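NH(3)-dependent NAD(+) synthetase (Francisella tularensis subsp. holarctica LVS, PDB 3FIU) belongs to the NAD synthase family of the HUP clan, with a parallel sheet flanked by helices, and binds adenosine monophosphate, pyrophosphate and magnesium. Local coordinates at residues K10-K15 with V167-S172; D64-Q69 with R122-Y127; A74-E79 with D182-I187. All blocks are in the same frame, centred on the assembly; numbering follows the deposited sequence.

Interaction 1: residues K10-K15 with V167-S172. With POP (pyrophosphate 2-), chain H.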
loop_
_atom_site.group_PDB
_atom_site.type_symbol
_atom_site.label_atom_id
_atom_site.label_comp_id
_atom_site.label_asym_id
_atom_site.label_seq_id
_atom_site.Cartn_x
_atom_site.Cartn_y
_atom_site.Cartn_z
ATOM N N LYS A 10 27.617 7.205 15.705
ATOM C CA LYS A 10 27.994 8.464 15.081
ATOM C C LYS A 10 28.158 8.340 13.570
ATOM O O LYS A 10 27.655 9.157 12.803
ATOM C CB LYS A 10 29.292 9.029 15.698
ATOM C CG LYS A 10 29.687 10.375 15.111
ATOM C CD LYS A 10 31.018 10.933 15.633
ATOM C CE LYS A 10 31.234 12.309 15.012
ATOM N NZ LYS A 10 32.338 13.106 15.603
ATOM N N GLU A 11 28.897 7.323 13.156
ATOM C CA GLU A 11 29.284 7.206 11.768
ATOM C C GLU A 11 28.087 6.811 10.916
ATOM O O GLU A 11 27.846 7.424 9.878
ATOM C CB GLU A 11 30.460 6.228 11.628
ATOM C CG GLU A 11 31.658 6.674 12.489
ATOM C CD GLU A 11 33.012 6.290 11.912
ATOM O OE1 GLU A 11 33.081 5.839 10.739
ATOM O OE2 GLU A 11 34.024 6.455 12.641
ATOM N N TYR A 12 27.341 5.815 11.392
ATOM C CA TYR A 12 26.138 5.326 10.717
ATOM C C TYR A 12 25.079 6.417 10.628
ATOM O O TYR A 12 24.488 6.621 9.578
ATOM C CB TYR A 12 25.559 4.078 11.405
ATOM C CG TYR A 12 24.662 3.278 10.483
ATOM C CD1 TYR A 12 25.203 2.325 9.614
ATOM C CD2 TYR A 12 23.277 3.503 10.432
ATOM C CE1 TYR A 12 24.391 1.598 8.728
ATOM C CE2 TYR A 12 22.448 2.771 9.540
ATOM C CZ TYR A 12 23.014 1.828 8.696
ATOM O OH TYR A 12 22.226 1.104 7.827
ATOM N N SER A 13 24.838 7.108 11.733
ATOM C CA SER A 13 23.936 8.228 11.737
ATOM C C SER A 13 24.238 9.212 10.604
ATOM O O SER A 13 23.336 9.595 9.860
ATOM C CB SER A 13 23.976 8.930 13.095
ATOM O OG SER A 13 22.946 9.880 13.177
ATOM N N GLN A 14 25.506 9.602 10.448
ATOM C CA GLN A 14 25.869 10.559 9.412
ATOM C C GLN A 14 25.664 9.988 8.014
ATOM O O GLN A 14 25.236 10.711 7.111
ATOM C CB GLN A 14 27.311 11.060 9.573
ATOM C CG GLN A 14 27.642 12.237 8.659
ATOM C CD GLN A 14 26.661 13.394 8.841
ATOM O OE1 GLN A 14 26.530 13.937 9.941
ATOM N NE2 GLN A 14 25.951 13.758 7.769
ATOM N N LYS A 15 25.952 8.700 7.846
ATOM C CA LYS A 15 25.731 8.046 6.552
ATOM C C LYS A 15 24.256 8.048 6.180
ATOM O O LYS A 15 23.899 8.364 5.057
ATOM C CB LYS A 15 26.292 6.638 6.540
ATOM C CG LYS A 15 27.789 6.594 6.246
ATOM C CD LYS A 15 28.401 5.269 6.661
ATOM C CE LYS A 15 29.917 5.320 6.471
ATOM N NZ LYS A 15 30.692 4.727 7.597
ATOM N N VAL A 167 15.855 -0.099 7.846
ATOM C CA VAL A 167 15.468 -1.485 7.545
ATOM C C VAL A 167 16.656 -2.479 7.622
ATOM O O VAL A 167 16.442 -3.671 7.749
ATOM C CB VAL A 167 14.698 -1.545 6.184
ATOM C CG1 VAL A 167 15.673 -1.416 4.997
ATOM C CG2 VAL A 167 13.778 -2.798 6.089
ATOM N N ASN A 168 17.889 -1.991 7.561
ATOM C CA ASN A 168 19.070 -2.847 7.781
ATOM C C ASN A 168 19.507 -2.938 9.254
ATOM O O ASN A 168 20.425 -3.690 9.575
ATOM C CB ASN A 168 20.259 -2.401 6.927
ATOM C CG ASN A 168 19.990 -2.502 5.457
ATOM O OD1 ASN A 168 19.156 -3.283 5.017
ATOM N ND2 ASN A 168 20.689 -1.695 4.689
ATOM N N LEU A 169 18.822 -2.223 10.151
ATOM C CA LEU A 169 19.232 -2.162 11.568
ATOM C C LEU A 169 18.541 -3.149 12.511
ATOM O O LEU A 169 17.314 -3.319 12.481
ATOM C CB LEU A 169 19.002 -0.740 12.110
ATOM C CG LEU A 169 19.730 0.440 11.463
ATOM C CD1 LEU A 169 19.266 1.767 12.071
ATOM C CD2 LEU A 169 21.239 0.316 11.578
ATOM N N LYS A 170 19.339 -3.770 13.380
ATOM C CA LYS A 170 18.827 -4.586 14.480
ATOM C C LYS A 170 18.189 -3.646 15.494
ATOM O O LYS A 170 18.535 -2.458 15.551
ATOM C CB LYS A 170 19.978 -5.309 15.186
ATOM C CG LYS A 170 20.567 -6.487 14.404
ATOM C CD LYS A 170 21.779 -7.067 15.166
ATOM C CE LYS A 170 23.025 -6.220 14.960
ATOM N NZ LYS A 170 24.094 -6.511 15.980
ATOM N N LYS A 171 17.297 -4.176 16.310
ATOM C CA LYS A 171 16.580 -3.323 17.268
ATOM C C LYS A 171 17.560 -2.640 18.246
ATOM O O LYS A 171 17.435 -1.456 18.553
ATOM C CB LYS A 171 15.522 -4.146 18.009
ATOM C CG LYS A 171 14.535 -3.302 18.836
ATOM C CD LYS A 171 13.590 -2.535 17.897
ATOM C CE LYS A 171 12.546 -1.745 18.709
ATOM N NZ LYS A 171 11.504 -1.110 17.772
ATOM N N SER A 172 18.569 -3.387 18.704
ATOM C CA SER A 172 19.581 -2.822 19.585
ATOM C C SER A 172 20.328 -1.661 18.930
ATOM O O SER A 172 20.707 -0.695 19.615
ATOM C CB SER A 172 20.566 -3.907 20.044
ATOM O OG SER A 172 21.350 -4.335 18.943
HETATM P P1 POP H . 7.582 2.602 16.749
HETATM O O1 POP H . 8.149 3.994 16.623
HETATM O O2 POP H . 7.664 1.858 15.446
HETATM O O3 POP H . 6.148 2.559 17.254
HETATM O O POP H . 8.531 1.781 17.779
HETATM P P2 POP H . 8.231 0.260 18.220
HETATM O O4 POP H . 8.303 -0.644 17.000
HETATM O O5 POP H . 9.389 -0.010 19.138
HETATM O O6 POP H . 6.925 0.105 18.960
HETATM O O HOH W 1 19.215 0.744 7.824
#
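A chi1 of -159° sets the ring of Tyr-12 anti to its own nitrogen and sends it from helix 9-25 to the loop that leads into helix 171-180. Leu-169 meets it there, its CG lying anti to the carbonyl carbon (chi1 -60°), which brings the CD2 methyl up to the ring. The leucine and the tyrosine run alongside one another, pointing opposite ways, and the methyl approaches the ring obliquely. Its closest approach is Leu-169 CD2 to Tyr-12 CE2, 3.4 Å, and the same methyl lies 3.7 Å from Tyr-12 CZ. Leucine suits this place because one methyl of its branched end touches the ring while the side chain also packs on Val-174 and Leu-177 of helix 171-180.

Within the HUP-type alpha/beta fold, this joins the helix before the first strand of the parallel sheet to the loop before helix 171-180. A phenol fits because its ring can be buried while its hydroxyl is held by polar groups. One water donates to Tyr-12 OH at 3.0 Å and accepts from the backbone Asn-168 N at 3.1 Å, bridging helix and loop. Tyr-12 OH also hydrogen-bonds to the terminal OXT of Phe-249 of the second subunit, and Asn-168 ND2 reaches that same OXT and Pro-247 O there, so the contact forms part of the dimer interface.

Two residues beyond Leu-169 the loop has become helix, and Lys-171, bent at chi2 (71°), turns to the pyrophosphate. Lys-171 NZ donates to POP O5 at 2.7 Å and, weakly, to POP O4 at 3.3 Å. The long chain lets the ammonium reach this anion, and its salt bridge to Asp-41 and its cation-pi contact with Tyr-210 probably help to fix where it points.

Interaction 2: residues D64-Q69 with R122-Y127. With AMP (adenosine monophosphate), chain G.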
loop_
_atom_site.group_PDB
_atom_site.type_symbol
_atom_site.label_atom_id
_atom_site.label_comp_id
_atom_site.label_asym_id
_atom_site.label_seq_id
_atom_site.Cartn_x
_atom_site.Cartn_y
_atom_site.Cartn_z
ATOM N N ASP A 64 -8.655 5.516 19.485
ATOM C CA ASP A 64 -9.025 5.388 20.889
ATOM C C ASP A 64 -8.268 4.257 21.584
ATOM O O ASP A 64 -8.175 4.265 22.793
ATOM C CB ASP A 64 -10.538 5.237 21.040
ATOM C CG ASP A 64 -11.275 6.535 20.733
ATOM O OD1 ASP A 64 -10.618 7.596 20.557
ATOM O OD2 ASP A 64 -12.513 6.492 20.667
ATOM N N ASN A 65 -7.700 3.313 20.828
ATOM C CA ASN A 65 -6.906 2.207 21.412
ATOM C C ASN A 65 -5.555 2.642 21.970
ATOM O O ASN A 65 -4.979 1.962 22.846
ATOM C CB ASN A 65 -6.655 1.096 20.388
ATOM C CG ASN A 65 -7.939 0.529 19.813
ATOM O OD1 ASN A 65 -8.415 -0.532 20.241
ATOM N ND2 ASN A 65 -8.511 1.236 18.836
ATOM N N ASN A 66 -5.043 3.758 21.454
ATOM C CA ASN A 66 -3.699 4.245 21.809
ATOM C C ASN A 66 -3.648 4.851 23.208
ATOM O O ASN A 66 -4.639 5.386 23.707
ATOM C CB ASN A 66 -3.182 5.270 20.790
ATOM C CG ASN A 66 -2.804 4.638 19.453
ATOM O OD1 ASN A 66 -1.789 3.959 19.328
ATOM N ND2 ASN A 66 -3.610 4.869 18.459
ATOM N N GLN A 67 -2.473 4.765 23.816
ATOM C CA GLN A 67 -2.263 5.270 25.160
ATOM C C GLN A 67 -1.874 6.738 25.111
ATOM O O GLN A 67 -0.992 7.139 24.352
ATOM C CB GLN A 67 -1.170 4.472 25.875
ATOM C CG GLN A 67 -1.520 3.025 26.172
ATOM C CD GLN A 67 -2.785 2.894 26.994
ATOM O OE1 GLN A 67 -2.840 3.326 28.151
ATOM N NE2 GLN A 67 -3.818 2.303 26.398
ATOM N N HIS A 68 -2.505 7.531 25.953
ATOM C CA HIS A 68 -2.221 8.950 25.981
ATOM C C HIS A 68 -0.713 9.273 26.153
ATOM O O HIS A 68 -0.205 10.266 25.598
ATOM C CB HIS A 68 -3.103 9.627 27.028
ATOM C CG HIS A 68 -2.986 11.115 27.040
ATOM N ND1 HIS A 68 -3.462 11.907 26.014
ATOM C CD2 HIS A 68 -2.431 11.957 27.942
ATOM C CE1 HIS A 68 -3.215 13.177 26.290
ATOM N NE2 HIS A 68 -2.583 13.234 27.450
ATOM N N GLN A 69 0.010 8.426 26.885
ATOM C CA GLN A 69 1.442 8.667 27.126
ATOM C C GLN A 69 2.243 8.626 25.841
ATOM O O GLN A 69 3.264 9.306 25.712
ATOM C CB GLN A 69 2.015 7.646 28.105
ATOM C CG GLN A 69 3.437 7.982 28.561
ATOM C CD GLN A 69 3.536 9.390 29.091
ATOM O OE1 GLN A 69 2.747 9.795 29.949
ATOM N NE2 GLN A 69 4.494 10.155 28.576
ATOM N N ARG A 122 -3.388 1.323 7.806
ATOM C CA ARG A 122 -3.601 1.775 6.452
ATOM C C ARG A 122 -4.227 3.180 6.450
ATOM O O ARG A 122 -3.935 3.962 5.582
ATOM C CB ARG A 122 -4.518 0.783 5.741
ATOM C CG ARG A 122 -3.792 -0.578 5.543
ATOM C CD ARG A 122 -4.709 -1.624 4.915
ATOM N NE ARG A 122 -3.910 -2.855 4.762
ATOM C CZ ARG A 122 -4.269 -4.065 5.165
ATOM N NH1 ARG A 122 -5.489 -4.272 5.657
ATOM N NH2 ARG A 122 -3.407 -5.087 5.012
ATOM N N LEU A 123 -5.089 3.473 7.409
ATOM C CA LEU A 123 -5.525 4.866 7.569
ATOM C C LEU A 123 -4.342 5.814 7.797
ATOM O O LEU A 123 -4.266 6.898 7.193
ATOM C CB LEU A 123 -6.510 5.018 8.718
ATOM C CG LEU A 123 -7.960 4.684 8.414
ATOM C CD1 LEU A 123 -8.746 4.816 9.700
ATOM C CD2 LEU A 123 -8.517 5.615 7.325
ATOM N N ARG A 124 -3.412 5.419 8.669
ATOM C CA ARG A 124 -2.233 6.253 8.894
ATOM C C ARG A 124 -1.437 6.460 7.604
ATOM O O ARG A 124 -0.982 7.551 7.347
ATOM C CB ARG A 124 -1.345 5.656 10.005
ATOM C CG ARG A 124 -2.065 5.762 11.373
ATOM C CD ARG A 124 -1.148 5.551 12.600
ATOM N NE ARG A 124 -1.984 5.536 13.805
ATOM C CZ ARG A 124 -2.420 4.436 14.421
ATOM N NH1 ARG A 124 -2.073 3.217 14.001
ATOM N NH2 ARG A 124 -3.206 4.550 15.478
ATOM N N MET A 125 -1.288 5.405 6.800
ATOM C CA MET A 125 -0.661 5.498 5.467
ATOM C C MET A 125 -1.358 6.563 4.621
ATOM O O MET A 125 -0.682 7.399 3.971
ATOM C CB MET A 125 -0.668 4.124 4.770
ATOM C CG MET A 125 -0.028 4.104 3.345
ATOM S SD MET A 125 -1.178 4.683 2.099
ATOM C CE MET A 125 -2.347 3.316 1.938
ATOM N N MET A 126 -2.685 6.577 4.677
ATOM C CA MET A 126 -3.479 7.545 3.911
ATOM C C MET A 126 -3.167 8.978 4.354
ATOM O O MET A 126 -2.940 9.847 3.527
ATOM C CB MET A 126 -4.975 7.276 4.080
ATOM C CG MET A 126 -5.466 6.031 3.294
ATOM S SD MET A 126 -7.235 5.782 3.356
ATOM C CE MET A 126 -7.854 7.353 2.737
ATOM N N TYR A 127 -3.159 9.205 5.666
ATOM C CA TYR A 127 -2.800 10.527 6.193
ATOM C C TYR A 127 -1.448 10.986 5.712
ATOM O O TYR A 127 -1.300 12.113 5.230
ATOM C CB TYR A 127 -2.850 10.548 7.730
ATOM C CG TYR A 127 -4.254 10.605 8.227
ATOM C CD1 TYR A 127 -4.984 11.807 8.184
ATOM C CD2 TYR A 127 -4.876 9.459 8.737
ATOM C CE1 TYR A 127 -6.297 11.855 8.651
ATOM C CE2 TYR A 127 -6.160 9.493 9.189
ATOM C CZ TYR A 127 -6.874 10.694 9.124
ATOM O OH TYR A 127 -8.150 10.687 9.569
HETATM P P AMP G . 4.813 -0.240 15.307
HETATM O O1P AMP G . 6.135 -0.781 14.792
HETATM O O2P AMP G . 3.617 -1.070 14.812
HETATM O O3P AMP G . 4.705 0.131 16.744
HETATM O "O5'" AMP G . 4.547 1.138 14.483
HETATM C "C5'" AMP G . 4.863 1.184 13.076
HETATM C "C4'" AMP G . 4.826 2.636 12.632
HETATM O "O4'" AMP G . 3.479 3.102 12.478
HETATM C "C3'" AMP G . 5.422 3.599 13.650
HETATM O "O3'" AMP G . 6.837 3.580 13.524
HETATM C "C2'" AMP G . 4.811 4.927 13.212
HETATM O "O2'" AMP G . 5.562 5.521 12.130
HETATM C "C1'" AMP G . 3.419 4.509 12.732
HETATM N N9 AMP G . 2.455 4.708 13.839
HETATM C C8 AMP G . 1.977 3.766 14.697
HETATM N N7 AMP G . 1.119 4.313 15.598
HETATM C C5 AMP G . 1.074 5.640 15.328
HETATM C C6 AMP G . 0.346 6.794 15.886
HETATM N N6 AMP G . -0.460 6.645 16.963
HETATM N N1 AMP G . 0.565 7.976 15.281
HETATM C C2 AMP G . 1.386 8.157 14.226
HETATM N N3 AMP G . 2.078 7.142 13.638
HETATM C C4 AMP G . 1.937 5.891 14.162
#
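Asn-66 and Arg-124 reach towards each other from two sides of the pocket to meet beside the base of adenosine monophosphate, in the nucleotide site of a HUP-type alpha/beta fold. Asn-66 belongs to the loop between strand 56-60 and helix 68-81, whereas Arg-124 extends across from helix 113-135.

Arg-124 makes the closer contacts with the base. Its CG is anti to the carbonyl carbon (chi1 -69°) and the chain runs extended from CG to NE, long enough to carry the flat group from the buried helix to the adenine. There one guanidinium face lies over the base, and AMP N7 stands 3.5 Å off the plane of Arg-124, nearer the border of the group than its middle. Arg-124 CD adds an aliphatic contact, 3.5 Å from AMP C4. Arg-124 NE hydrogen-bonds to Leu-61 O, which probably helps to fix the rotation of the group.

Asn-66, with chi1 at -72°, places its short side chain near both the arginine and the amino group of the base. The amide and guanidinium planes stand 73° apart, so the two groups do not stack on each other. An amide suits this partly exposed spot, since it can in principle serve as donor or acceptor. At the base itself, Arg-124 NE lies 3.4 Å from AMP C6.

Interaction 3: residues A74-E79 with D182-I187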
loop_
_atom_site.group_PDB
_atom_site.type_symbol
_atom_site.label_atom_id
_atom_site.label_comp_id
_atom_site.label_asym_id
_atom_site.label_seq_id
_atom_site.Cartn_x
_atom_site.Cartn_y
_atom_site.Cartn_z
ATOM N N ALA A 74 5.552 11.453 21.846
ATOM C CA ALA A 74 5.755 11.934 20.463
ATOM C C ALA A 74 5.796 13.477 20.426
ATOM O O ALA A 74 6.622 14.080 19.745
ATOM C CB ALA A 74 4.645 11.405 19.560
ATOM N N LEU A 75 4.851 14.096 21.137
ATOM C CA LEU A 75 4.792 15.558 21.237
ATOM C C LEU A 75 6.055 16.102 21.869
ATOM O O LEU A 75 6.604 17.092 21.399
ATOM C CB LEU A 75 3.582 16.004 22.060
ATOM C CG LEU A 75 2.271 16.210 21.308
ATOM C CD1 LEU A 75 1.105 16.497 22.287
ATOM C CD2 LEU A 75 2.447 17.329 20.272
ATOM N N GLU A 76 6.518 15.438 22.923
ATOM C CA GLU A 76 7.772 15.839 23.549
ATOM C C GLU A 76 8.936 15.861 22.536
ATOM O O GLU A 76 9.695 16.843 22.468
ATOM C CB GLU A 76 8.114 14.954 24.743
ATOM C CG GLU A 76 9.370 15.495 25.448
ATOM C CD GLU A 76 9.714 14.761 26.714
ATOM O OE1 GLU A 76 8.775 14.296 27.406
ATOM O OE2 GLU A 76 10.919 14.651 27.012
ATOM N N LEU A 77 9.080 14.788 21.761
ATOM C CA LEU A 77 10.084 14.758 20.684
ATOM C C LEU A 77 9.942 15.871 19.639
ATOM O O LEU A 77 10.930 16.530 19.289
ATOM C CB LEU A 77 10.101 13.387 20.001
ATOM C CG LEU A 77 11.177 13.223 18.919
ATOM C CD1 LEU A 77 12.604 13.270 19.528
ATOM C CD2 LEU A 77 10.903 11.924 18.154
ATOM N N ILE A 78 8.714 16.088 19.165
ATOM C CA ILE A 78 8.414 17.170 18.232
ATOM C C ILE A 78 8.867 18.543 18.801
ATOM O O ILE A 78 9.478 19.340 18.079
ATOM C CB ILE A 78 6.916 17.151 17.888
ATOM C CG1 ILE A 78 6.591 16.015 16.884
ATOM C CG2 ILE A 78 6.413 18.524 17.389
ATOM C CD1 ILE A 78 5.078 15.686 16.837
ATOM N N GLU A 79 8.547 18.809 20.069
ATOM C CA GLU A 79 8.962 20.056 20.742
ATOM C C GLU A 79 10.484 20.209 20.716
ATOM O O GLU A 79 11.014 21.292 20.427
ATOM C CB GLU A 79 8.416 20.111 22.180
ATOM C CG GLU A 79 6.884 20.403 22.236
ATOM C CD GLU A 79 6.162 19.834 23.468
ATOM O OE1 GLU A 79 6.826 19.400 24.430
ATOM O OE2 GLU A 79 4.903 19.824 23.469
ATOM N N ASP A 182 19.749 11.658 21.340
ATOM C CA ASP A 182 19.115 12.282 22.502
ATOM C C ASP A 182 17.595 12.193 22.494
ATOM O O ASP A 182 16.905 13.142 22.871
ATOM C CB ASP A 182 19.596 13.741 22.664
ATOM C CG ASP A 182 21.128 13.846 22.702
ATOM O OD1 ASP A 182 21.775 13.061 23.423
ATOM O OD2 ASP A 182 21.677 14.707 22.001
ATOM N N VAL A 183 17.077 11.043 22.063
ATOM C CA VAL A 183 15.652 10.808 22.055
ATOM C C VAL A 183 15.218 10.764 23.527
ATOM O O VAL A 183 15.944 10.215 24.341
ATOM C CB VAL A 183 15.354 9.465 21.292
ATOM C CG1 VAL A 183 14.012 8.886 21.633
ATOM C CG2 VAL A 183 15.499 9.652 19.760
ATOM N N PRO A 184 14.069 11.380 23.888
ATOM C CA PRO A 184 13.642 11.353 25.295
ATOM C C PRO A 184 13.668 9.988 25.975
ATOM O O PRO A 184 13.247 8.949 25.418
ATOM C CB PRO A 184 12.223 11.892 25.235
ATOM C CG PRO A 184 12.318 12.881 24.140
ATOM C CD PRO A 184 13.117 12.164 23.077
ATOM N N LYS A 185 14.161 10.023 27.207
ATOM C CA LYS A 185 14.324 8.832 28.033
ATOM C C LYS A 185 13.147 7.856 28.056
ATOM O O LYS A 185 13.372 6.645 27.979
ATOM C CB LYS A 185 14.679 9.266 29.459
ATOM C CG LYS A 185 14.840 8.125 30.434
ATOM C CD LYS A 185 15.308 8.638 31.800
ATOM C CE LYS A 185 15.337 7.518 32.854
ATOM N NZ LYS A 185 16.267 6.409 32.443
ATOM N N ASN A 186 11.905 8.343 28.210
ATOM C CA ASN A 186 10.767 7.404 28.229
ATOM C C ASN A 186 10.600 6.591 26.954
ATOM O O ASN A 186 10.151 5.437 27.004
ATOM C CB ASN A 186 9.432 8.061 28.566
ATOM C CG ASN A 186 8.428 7.047 29.056
ATOM O OD1 ASN A 186 8.686 6.341 30.025
ATOM N ND2 ASN A 186 7.316 6.919 28.365
ATOM N N ILE A 187 10.980 7.187 25.827
ATOM C CA ILE A 187 10.931 6.482 24.531
ATOM C C ILE A 187 12.029 5.415 24.494
ATOM O O ILE A 187 11.782 4.279 24.071
ATOM C CB ILE A 187 11.070 7.473 23.383
ATOM C CG1 ILE A 187 9.849 8.434 23.406
ATOM C CG2 ILE A 187 11.196 6.748 22.004
ATOM C CD1 ILE A 187 9.963 9.578 22.382
#
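Leu-77 and Pro-184 meet where helix 68-81, which packs on the parallel sheet of this HUP-type alpha/beta fold, faces the turn joining helix 171-180 to helix 185-189. That turn opens with a Schellman motif: Asp-182, with positive phi, is its C-prime residue, with Val-183 N bonded to Gly-178 O and Asp-182 N to Lys-179 O. The chain then goes almost at once into the next helix, with Pro-184 at the N-cap position. Proline suits the spot, since its ring limits phi, here -48°, to values that suit the entry to a helix, and its nitrogen has no hydrogen left to satisfy. Its carbonyl receives a weak bond from Ile-187 N, so Pro-184 also takes part in the first turn.

The apolar contacts form the buried part. Leu-77, its CG anti to the backbone N at chi1 -176°, lies roughly perpendicular to the proline, and Leu-77 CD1 is 3.8 Å from Pro-184 CD. Ile-187 comes up beside it more loosely, Ile-187 CD1 to Leu-77 CB being 4.5 Å. Both side chains also rest on Ala-43 of helix 40-51, whose small methyl leaves room for two branched residues; the three helices thus share one hydrophobic seam.

A different kind of contact lies at the solvent-exposed edge, where a charged end such as that of Glu-76 can sit. Its extended chain runs antiparallel to the proline and brings the carboxylate itself alongside the ring, with CG only grazing it. The oxygen meets carbon there: Glu-76 OE2 lies 3.5 Å from Pro-184 CB and 3.7 Å from Pro-184 CG.

The three contacts relate to the bound ligands to different degrees. Interaction 2 meets the adenine directly; the touching pair of interaction 1 lies away from the ligands, though Lys-171 of its second segment reaches the pyrophosphate; and in interaction 3 the Ile-187 side chain is about 7 Å from that pyrophosphate. Interactions 1 and 2 sit on opposite sides of the chain's centre, their centres 26 Å apart, and both touch the second subunit, whereas interaction 3 does not. Helices 171-180 and 185-189, consecutive in the chain, relate interactions 1 and 3, whose nearest atoms are about 8 Å apart. Helix 68-81 is shared by interactions 2 and 3, which touch directly: Gln-69 CG packs 4.0 Å from Asn-186 ND2.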